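PDB 6IDP: MATE family efflux transporter from Vibrio cholerae, which probably exports drugs and other toxic compounds from the cell as a multidrug transporter whose conformation changes in an H+-dependent manner. Local coordinates for residues Arg274-Ala279 with Val354-Ser359; Phe278-Val283 with Gly361-Cys366; Leu284-Ser289 with Cys314-Gly319. All blocks are in the same frame, centred on the assembly; numbering follows the deposited sequence.

Contact 1 of 3, residues Arg274-Ala279 with Val354-Ser359. With OLC ((2R)-2,3-dihydroxypropyl (9Z)-octadec-9-enoate), chain N; OLC ((2R)-2,3-dihydroxypropyl (9Z)-octadec-9-enoate), chain E.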
# COMPACT_ATOMS: atom_id res chain seq x y z
N ARG A 274 5.15 -12.47 5.10
CA ARG A 274 4.39 -12.74 3.89
C ARG A 274 2.98 -13.20 4.25
O ARG A 274 2.00 -12.76 3.63
CB ARG A 274 5.09 -13.79 3.03
CG ARG A 274 4.33 -14.19 1.79
CD ARG A 274 5.02 -15.34 1.07
NE ARG A 274 6.42 -15.03 0.78
CZ ARG A 274 6.84 -14.46 -0.35
NH1 ARG A 274 5.97 -14.13 -1.29
NH2 ARG A 274 8.13 -14.21 -0.53
N PHE A 275 2.88 -14.07 5.25
CA PHE A 275 1.58 -14.54 5.70
C PHE A 275 0.75 -13.40 6.29
O PHE A 275 -0.45 -13.31 6.04
CB PHE A 275 1.73 -15.66 6.74
CG PHE A 275 0.42 -16.18 7.25
CD1 PHE A 275 -0.15 -15.66 8.40
CD2 PHE A 275 -0.25 -17.19 6.57
CE1 PHE A 275 -1.37 -16.13 8.86
CE2 PHE A 275 -1.47 -17.67 7.04
CZ PHE A 275 -2.02 -17.13 8.18
N GLU A 276 1.39 -12.55 7.09
CA GLU A 276 0.73 -11.37 7.66
C GLU A 276 0.10 -10.51 6.58
O GLU A 276 -1.03 -10.05 6.73
CB GLU A 276 1.72 -10.52 8.46
CG GLU A 276 2.01 -10.99 9.87
CD GLU A 276 2.82 -9.98 10.67
OE1 GLU A 276 2.52 -8.77 10.56
OE2 GLU A 276 3.76 -10.38 11.38
N PHE A 277 0.84 -10.31 5.50
CA PHE A 277 0.38 -9.48 4.40
C PHE A 277 -0.90 -10.05 3.79
O PHE A 277 -1.88 -9.33 3.59
CB PHE A 277 1.46 -9.34 3.32
CG PHE A 277 1.16 -8.29 2.30
CD1 PHE A 277 1.53 -6.98 2.51
CD2 PHE A 277 0.51 -8.62 1.12
CE1 PHE A 277 1.26 -6.00 1.57
CE2 PHE A 277 0.23 -7.64 0.18
CZ PHE A 277 0.61 -6.33 0.40
N PHE A 278 -0.89 -11.35 3.52
CA PHE A 278 -2.06 -12.01 2.96
C PHE A 278 -3.23 -12.04 3.94
O PHE A 278 -4.37 -11.85 3.55
CB PHE A 278 -1.71 -13.44 2.52
CG PHE A 278 -1.23 -13.53 1.11
CD1 PHE A 278 -2.12 -13.43 0.05
CD2 PHE A 278 0.11 -13.73 0.83
CE1 PHE A 278 -1.68 -13.52 -1.25
CE2 PHE A 278 0.56 -13.82 -0.48
CZ PHE A 278 -0.34 -13.71 -1.52
N ALA A 279 -2.93 -12.25 5.22
CA ALA A 279 -3.98 -12.30 6.24
C ALA A 279 -4.68 -10.95 6.38
O ALA A 279 -5.83 -10.88 6.83
CB ALA A 279 -3.39 -12.72 7.58
N VAL A 354 1.12 -19.00 15.62
CA VAL A 354 0.22 -19.17 16.76
C VAL A 354 0.27 -17.97 17.70
O VAL A 354 -0.55 -17.86 18.61
CB VAL A 354 0.54 -20.45 17.57
CG1 VAL A 354 0.41 -21.69 16.70
CG2 VAL A 354 1.92 -20.36 18.19
N ILE A 355 1.24 -17.09 17.49
CA ILE A 355 1.42 -15.94 18.38
C ILE A 355 0.96 -14.63 17.75
O ILE A 355 0.16 -13.90 18.33
CB ILE A 355 2.89 -15.80 18.81
CG1 ILE A 355 3.32 -16.99 19.67
CG2 ILE A 355 3.11 -14.50 19.57
CD1 ILE A 355 4.76 -16.91 20.15
N VAL A 356 1.46 -14.34 16.55
CA VAL A 356 1.23 -13.05 15.91
C VAL A 356 -0.17 -12.81 15.29
O VAL A 356 -0.73 -11.73 15.45
CB VAL A 356 2.30 -12.79 14.83
CG1 VAL A 356 2.11 -11.43 14.19
CG2 VAL A 356 3.69 -12.89 15.43
N PRO A 357 -0.74 -13.81 14.57
CA PRO A 357 -2.00 -13.54 13.86
C PRO A 357 -3.15 -13.00 14.71
O PRO A 357 -3.99 -12.26 14.19
CB PRO A 357 -2.38 -14.92 13.31
CG PRO A 357 -1.08 -15.60 13.10
CD PRO A 357 -0.23 -15.16 14.26
N ILE A 358 -3.19 -13.34 16.00
CA ILE A 358 -4.28 -12.89 16.86
C ILE A 358 -4.19 -11.38 17.10
O ILE A 358 -5.14 -10.75 17.55
CB ILE A 358 -4.26 -13.65 18.22
CG1 ILE A 358 -5.54 -13.38 19.02
CG2 ILE A 358 -3.02 -13.29 19.02
CD1 ILE A 358 -6.81 -13.72 18.28
N SER A 359 -3.05 -10.79 16.76
CA SER A 359 -2.84 -9.36 16.95
C SER A 359 -3.13 -8.56 15.68
O SER A 359 -3.08 -7.33 15.69
CB SER A 359 -1.41 -9.08 17.41
OG SER A 359 -0.50 -9.24 16.33
C18 OLC N . -5.02 -16.87 5.41
C17 OLC N . -5.85 -15.61 5.40
C16 OLC N . -6.48 -15.43 4.04
C12 OLC N . -9.45 -12.70 1.22
C15 OLC N . -7.32 -14.17 4.01
C13 OLC N . -8.92 -12.90 2.63
C14 OLC N . -7.80 -13.91 2.60
C8 OLC E . 1.82 -27.93 17.79
C7 OLC E . 0.49 -27.31 18.14
C6 OLC E . 0.65 -26.26 19.22
C5 OLC E . -0.69 -25.61 19.48
C4 OLC E . -0.53 -24.10 19.58
C3 OLC E . 0.34 -23.74 20.77
C2 OLC E . 0.15 -22.28 21.09
C1 OLC E . 0.74 -21.97 22.45
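Glu276, on the last turns of helix 263-279, comes closest in backbone to Pro357, in the break that follows helix 343-355, with their CA atoms 7.1 Å apart. No hydrogen bond spans this gap, and only two pairs of side chains close it. Glu276 reaches over with a chain that stays extended beyond CG, crossing the side chain of Val356 at about a right angle. Its OE2 packs 3.4 Å from the CG1 methyl of Val356, a polar-on-apolar touch made without a bond. His352, on helix 343-355, flanks the same glutamate. The ring of Phe275 leaves the helix with CG anti to the backbone N (chi1 180°), which swings CE1 across to CG of Pro357, 4.3 Å away. The proline meets this ring obliquely, and so does the bound monoolein chain, whose C18 lies 4.0 Å from Phe275 CE2. Phe275 therefore sits between protein and lipid tail, and Thr328 and Leu353 pack against it as well. On the partner segment a second lipid touches Val354, with its C4 3.9 Å from CG1. The turn that carries Val356 and Pro357 is fastened from within: Val356 O accepts from Ser359 OG at 2.7 Å, in the carbonyl plane, and from Ser359 N at 2.8 Å. Asn418 of helix 379-435 adds a further hydrogen bond to that hydroxyl. Sparse packing, without a hydrogen bond, of one helix end on a proline-containing break, lipid at its margin, is in keeping with the all-helical membrane bundle of a MATE transporter.

Contact 2 of 3, residues Phe278-Val283 with Gly361-Cys366. With OLC ((2R)-2,3-dihydroxypropyl (9Z)-octadec-9-enoate), chain N.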
# COMPACT_ATOMS: atom_id res chain seq x y z
N PHE A 278 -0.89 -11.35 3.52
CA PHE A 278 -2.06 -12.01 2.96
C PHE A 278 -3.23 -12.04 3.94
O PHE A 278 -4.37 -11.85 3.55
CB PHE A 278 -1.71 -13.44 2.52
CG PHE A 278 -1.23 -13.53 1.11
CD1 PHE A 278 -2.12 -13.43 0.05
CD2 PHE A 278 0.11 -13.73 0.83
CE1 PHE A 278 -1.68 -13.52 -1.25
CE2 PHE A 278 0.56 -13.82 -0.48
CZ PHE A 278 -0.34 -13.71 -1.52
N ALA A 279 -2.93 -12.25 5.22
CA ALA A 279 -3.98 -12.30 6.24
C ALA A 279 -4.68 -10.95 6.38
O ALA A 279 -5.83 -10.88 6.83
CB ALA A 279 -3.39 -12.72 7.58
N LEU A 280 -4.01 -9.88 5.97
CA LEU A 280 -4.54 -8.53 6.10
C LEU A 280 -4.96 -7.93 4.76
O LEU A 280 -5.09 -6.71 4.64
CB LEU A 280 -3.51 -7.62 6.77
CG LEU A 280 -3.35 -7.70 8.29
CD1 LEU A 280 -2.06 -7.03 8.72
CD2 LEU A 280 -4.55 -7.07 9.00
N VAL A 281 -5.17 -8.77 3.76
CA VAL A 281 -5.48 -8.28 2.42
C VAL A 281 -6.86 -7.61 2.36
O VAL A 281 -7.07 -6.68 1.59
CB VAL A 281 -5.38 -9.41 1.36
CG1 VAL A 281 -6.48 -10.45 1.56
CG2 VAL A 281 -5.42 -8.83 -0.04
N ALA A 282 -7.79 -8.06 3.19
CA ALA A 282 -9.12 -7.46 3.21
C ALA A 282 -9.07 -6.08 3.87
O ALA A 282 -9.78 -5.16 3.46
CB ALA A 282 -10.12 -8.35 3.93
N VAL A 283 -8.23 -5.95 4.89
CA VAL A 283 -8.06 -4.67 5.55
C VAL A 283 -7.37 -3.70 4.59
O VAL A 283 -7.75 -2.53 4.49
CB VAL A 283 -7.23 -4.80 6.85
CG1 VAL A 283 -7.06 -3.44 7.51
CG2 VAL A 283 -7.90 -5.77 7.80
N GLY A 361 -5.86 -8.16 14.07
CA GLY A 361 -7.09 -7.39 14.15
C GLY A 361 -6.80 -6.00 14.66
O GLY A 361 -7.28 -5.01 14.11
N ALA A 362 -5.99 -5.92 15.71
CA ALA A 362 -5.59 -4.65 16.30
C ALA A 362 -4.70 -3.85 15.34
O ALA A 362 -4.80 -2.63 15.27
CB ALA A 362 -4.87 -4.88 17.61
N LEU A 363 -3.84 -4.55 14.60
CA LEU A 363 -2.99 -3.89 13.62
C LEU A 363 -3.84 -3.35 12.48
O LEU A 363 -3.61 -2.24 11.98
CB LEU A 363 -1.92 -4.84 13.08
CG LEU A 363 -0.95 -4.29 12.04
CD1 LEU A 363 -0.24 -3.04 12.55
CD2 LEU A 363 0.07 -5.35 11.63
N GLY A 364 -4.83 -4.13 12.07
CA GLY A 364 -5.79 -3.71 11.06
C GLY A 364 -6.53 -2.45 11.46
O GLY A 364 -6.80 -1.60 10.62
N ILE A 365 -6.86 -2.34 12.75
CA ILE A 365 -7.51 -1.14 13.27
C ILE A 365 -6.60 0.07 13.10
O ILE A 365 -7.04 1.15 12.68
CB ILE A 365 -7.89 -1.29 14.76
CG1 ILE A 365 -9.00 -2.32 14.94
CG2 ILE A 365 -8.32 0.06 15.34
CD1 ILE A 365 -10.31 -1.95 14.24
N CYS A 366 -5.32 -0.12 13.41
CA CYS A 366 -4.32 0.92 13.27
C CYS A 366 -4.21 1.38 11.81
O CYS A 366 -4.14 2.58 11.53
CB CYS A 366 -2.97 0.43 13.78
SG CYS A 366 -1.70 1.71 13.86
C18 OLC N . -5.02 -16.87 5.41
C17 OLC N . -5.85 -15.61 5.40
C16 OLC N . -6.48 -15.43 4.04
C12 OLC N . -9.45 -12.70 1.22
C15 OLC N . -7.32 -14.17 4.01
C13 OLC N . -8.92 -12.90 2.63
C14 OLC N . -7.80 -13.91 2.60
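Leu280 holds CG anti to its carbonyl carbon (chi1 -79°) and has a nearly straight chi2 of 165°, while Val283 sets CG1 anti to the backbone N; together these rotations send both side chains onto helix 360-375. The site is a helix break packed against a glycine-bearing helix in the buried interior of the MATE bundle. Leu280 is the first residue beyond helix 263-279 to leave helical backbone angles, and it occupies the N-cap position of helix 281-299. Its two methyls divide the work. CD1 meets CD2 of Leu363 at 4.0 Å, the two leucines crossing at about a right angle, and CD2 lies 4.1 Å from CA of Gly364. With no side chain on Gly364, the backbones come within 6.0 Å, measured from Val283 CA to Gly364 CA. Met367 and Leu360, on the same helix as Gly364, also pack on Leu280. Across the segment the bound lipid tail lies along Val281, its C13 3.6 Å from CG1. No hydrogen bond joins the two segments, and the valine rests on bare peptide: Val283 CG1 sits 3.6 Å from O of Gly364 and 3.8 Å from its CA.

Contact 3 of 3, residues Leu284-Ser289 with Cys314-Gly319. With OLC ((2R)-2,3-dihydroxypropyl (9Z)-octadec-9-enoate), chain P.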
# COMPACT_ATOMS: atom_id res chain seq x y z
N LEU A 284 -6.38 -4.22 3.86
CA LEU A 284 -5.67 -3.44 2.85
C LEU A 284 -6.63 -2.90 1.79
O LEU A 284 -6.56 -1.72 1.43
CB LEU A 284 -4.58 -4.30 2.20
CG LEU A 284 -3.40 -3.59 1.53
CD1 LEU A 284 -3.69 -3.24 0.07
CD2 LEU A 284 -3.00 -2.34 2.32
N ALA A 285 -7.53 -3.75 1.31
CA ALA A 285 -8.54 -3.34 0.35
C ALA A 285 -9.43 -2.23 0.91
O ALA A 285 -9.81 -1.31 0.19
CB ALA A 285 -9.40 -4.53 -0.07
N MET A 286 -9.73 -2.32 2.20
CA MET A 286 -10.61 -1.36 2.86
C MET A 286 -9.96 0.02 2.98
O MET A 286 -10.66 1.04 2.98
CB MET A 286 -11.01 -1.87 4.24
CG MET A 286 -12.41 -1.45 4.69
SD MET A 286 -13.02 -2.42 6.09
CE MET A 286 -12.23 -3.99 5.77
N THR A 287 -8.64 0.06 3.07
CA THR A 287 -7.93 1.34 3.17
C THR A 287 -7.92 2.08 1.83
O THR A 287 -7.43 3.21 1.75
CB THR A 287 -6.47 1.15 3.65
OG1 THR A 287 -5.76 0.33 2.72
CG2 THR A 287 -6.44 0.51 5.02
N MET A 288 -8.44 1.44 0.80
CA MET A 288 -8.58 2.08 -0.50
C MET A 288 -10.04 2.38 -0.84
O MET A 288 -10.33 3.24 -1.66
CB MET A 288 -7.94 1.22 -1.59
CG MET A 288 -6.43 1.16 -1.52
SD MET A 288 -5.71 0.06 -2.75
CE MET A 288 -6.32 -1.52 -2.16
N SER A 289 -10.95 1.65 -0.21
CA SER A 289 -12.38 1.82 -0.49
C SER A 289 -13.06 2.75 0.50
O SER A 289 -13.95 3.52 0.14
CB SER A 289 -13.08 0.46 -0.50
OG SER A 289 -12.91 -0.22 0.73
N CYS A 314 -14.62 -1.23 11.64
CA CYS A 314 -13.83 -1.75 12.75
C CYS A 314 -14.37 -3.09 13.23
O CYS A 314 -13.59 -3.98 13.59
CB CYS A 314 -13.80 -0.75 13.91
SG CYS A 314 -12.75 0.69 13.63
N GLN A 315 -15.69 -3.24 13.25
CA GLN A 315 -16.32 -4.49 13.64
C GLN A 315 -15.91 -5.63 12.71
O GLN A 315 -15.57 -6.72 13.17
CB GLN A 315 -17.84 -4.36 13.67
CG GLN A 315 -18.37 -3.54 14.82
CD GLN A 315 -19.85 -3.26 14.70
OE1 GLN A 315 -20.60 -4.06 14.13
NE2 GLN A 315 -20.28 -2.11 15.21
N PHE A 316 -15.95 -5.36 11.41
CA PHE A 316 -15.56 -6.38 10.44
C PHE A 316 -14.11 -6.79 10.64
O PHE A 316 -13.80 -7.98 10.72
CB PHE A 316 -15.76 -5.88 9.00
CG PHE A 316 -15.16 -6.78 7.97
CD1 PHE A 316 -15.82 -7.93 7.55
CD2 PHE A 316 -13.92 -6.50 7.41
CE1 PHE A 316 -15.26 -8.77 6.60
CE2 PHE A 316 -13.36 -7.34 6.46
CZ PHE A 316 -14.03 -8.47 6.06
N VAL A 317 -13.21 -5.81 10.73
CA VAL A 317 -11.79 -6.07 10.86
C VAL A 317 -11.47 -6.93 12.08
O VAL A 317 -10.75 -7.92 11.98
CB VAL A 317 -10.99 -4.76 10.95
CG1 VAL A 317 -9.55 -5.03 11.38
CG2 VAL A 317 -11.01 -4.03 9.61
N LEU A 318 -12.02 -6.56 13.23
CA LEU A 318 -11.82 -7.32 14.46
C LEU A 318 -12.35 -8.75 14.34
O LEU A 318 -11.67 -9.71 14.70
CB LEU A 318 -12.48 -6.62 15.64
CG LEU A 318 -11.80 -5.31 16.04
CD1 LEU A 318 -12.51 -4.66 17.21
CD2 LEU A 318 -10.34 -5.58 16.36
N GLY A 319 -13.57 -8.88 13.82
CA GLY A 319 -14.18 -10.19 13.66
C GLY A 319 -13.48 -11.06 12.63
O GLY A 319 -13.20 -12.23 12.89
C18 OLC P . -14.54 -7.94 0.97
C10 OLC P . -19.75 -6.59 6.04
C9 OLC P . -20.98 -7.16 6.03
C17 OLC P . -14.67 -8.20 2.46
C11 OLC P . -19.47 -5.35 5.21
C8 OLC P . -22.11 -6.57 5.21
C16 OLC P . -15.85 -7.42 3.01
C12 OLC P . -18.14 -4.74 5.62
C7 OLC P . -23.17 -7.61 4.98
C15 OLC P . -15.44 -5.98 3.23
C13 OLC P . -16.99 -5.58 5.11
C6 OLC P . -24.37 -7.36 5.88
C14 OLC P . -16.64 -5.19 3.70
C5 OLC P . -25.16 -6.18 5.35
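Between 284-289 and 314-319 the span is made by Met286, which meets Phe316 and Val317, and its chain can be followed atom by atom. CB points toward the facing helix, but the backbones stand well apart, with the CA atoms of Met286 and Val317 9.4 Å from each other, so the inner carbons serve mainly as a spacer. From CB the chain runs through CG in a nearly straight chi2 (165°) to SD, the first atom to come near the partner, 4.4 Å from both Phe316 CD2 and Val317 CG2. The chain bends about the CG-SD bond (chi3 -32°), and this brings CE against the aromatic ring. The methyl lies 3.4 Å from CD2 of Phe316, a tight approach, and also close to CE2. It comes in obliquely to the ring. The same CE touches CG2 of Val317 at 4.0 Å, so one methyl is wedged between a ring and a branched side chain. The two helices follow each other in the chain across a short connection and run back against one another as a helical hairpin of the transmembrane bundle. Phe316, with CG anti to its backbone N, has one ring face covered by a monoolein tail: C13 stands 3.5 Å above the plane, offset toward the rim, and further carbons of the tail reach the CZ end. Phe320 stacks on the same aromatic, while Leu368 of helix 360-375 packs on Val317. Along the methionine's own helix, Thr287 OG1 donates to Leu284 O at 2.6 Å, tilted 22° from the carbonyl plane, a side-chain bond that supplements the weak one from Thr287 N to the same oxygen.

How the contacts relate
All three contacts lie in the second MatE region of the chain, and none has a hydrogen bond across it. The first segments of contacts 1 and 2 overlap at Phe278 and Ala279, which lie along the same lipid tail, but face successive partners, 354-359 and then 361-366. Contact 1 is the more peripheral, only partly buried, and brings a carboxylate against a methyl. Contacts 2 and 3 are buried; contact 3 is all side-chain apolar packing, a long methionine spanning a wide gap, while contact 2 also rests a methyl on a peptide oxygen, its backbones close at a glycine. Both use helix 281-299 and meet directly, where Gly361 O packs on Val317 CG1 and Ile365 on Cys314 and Leu318.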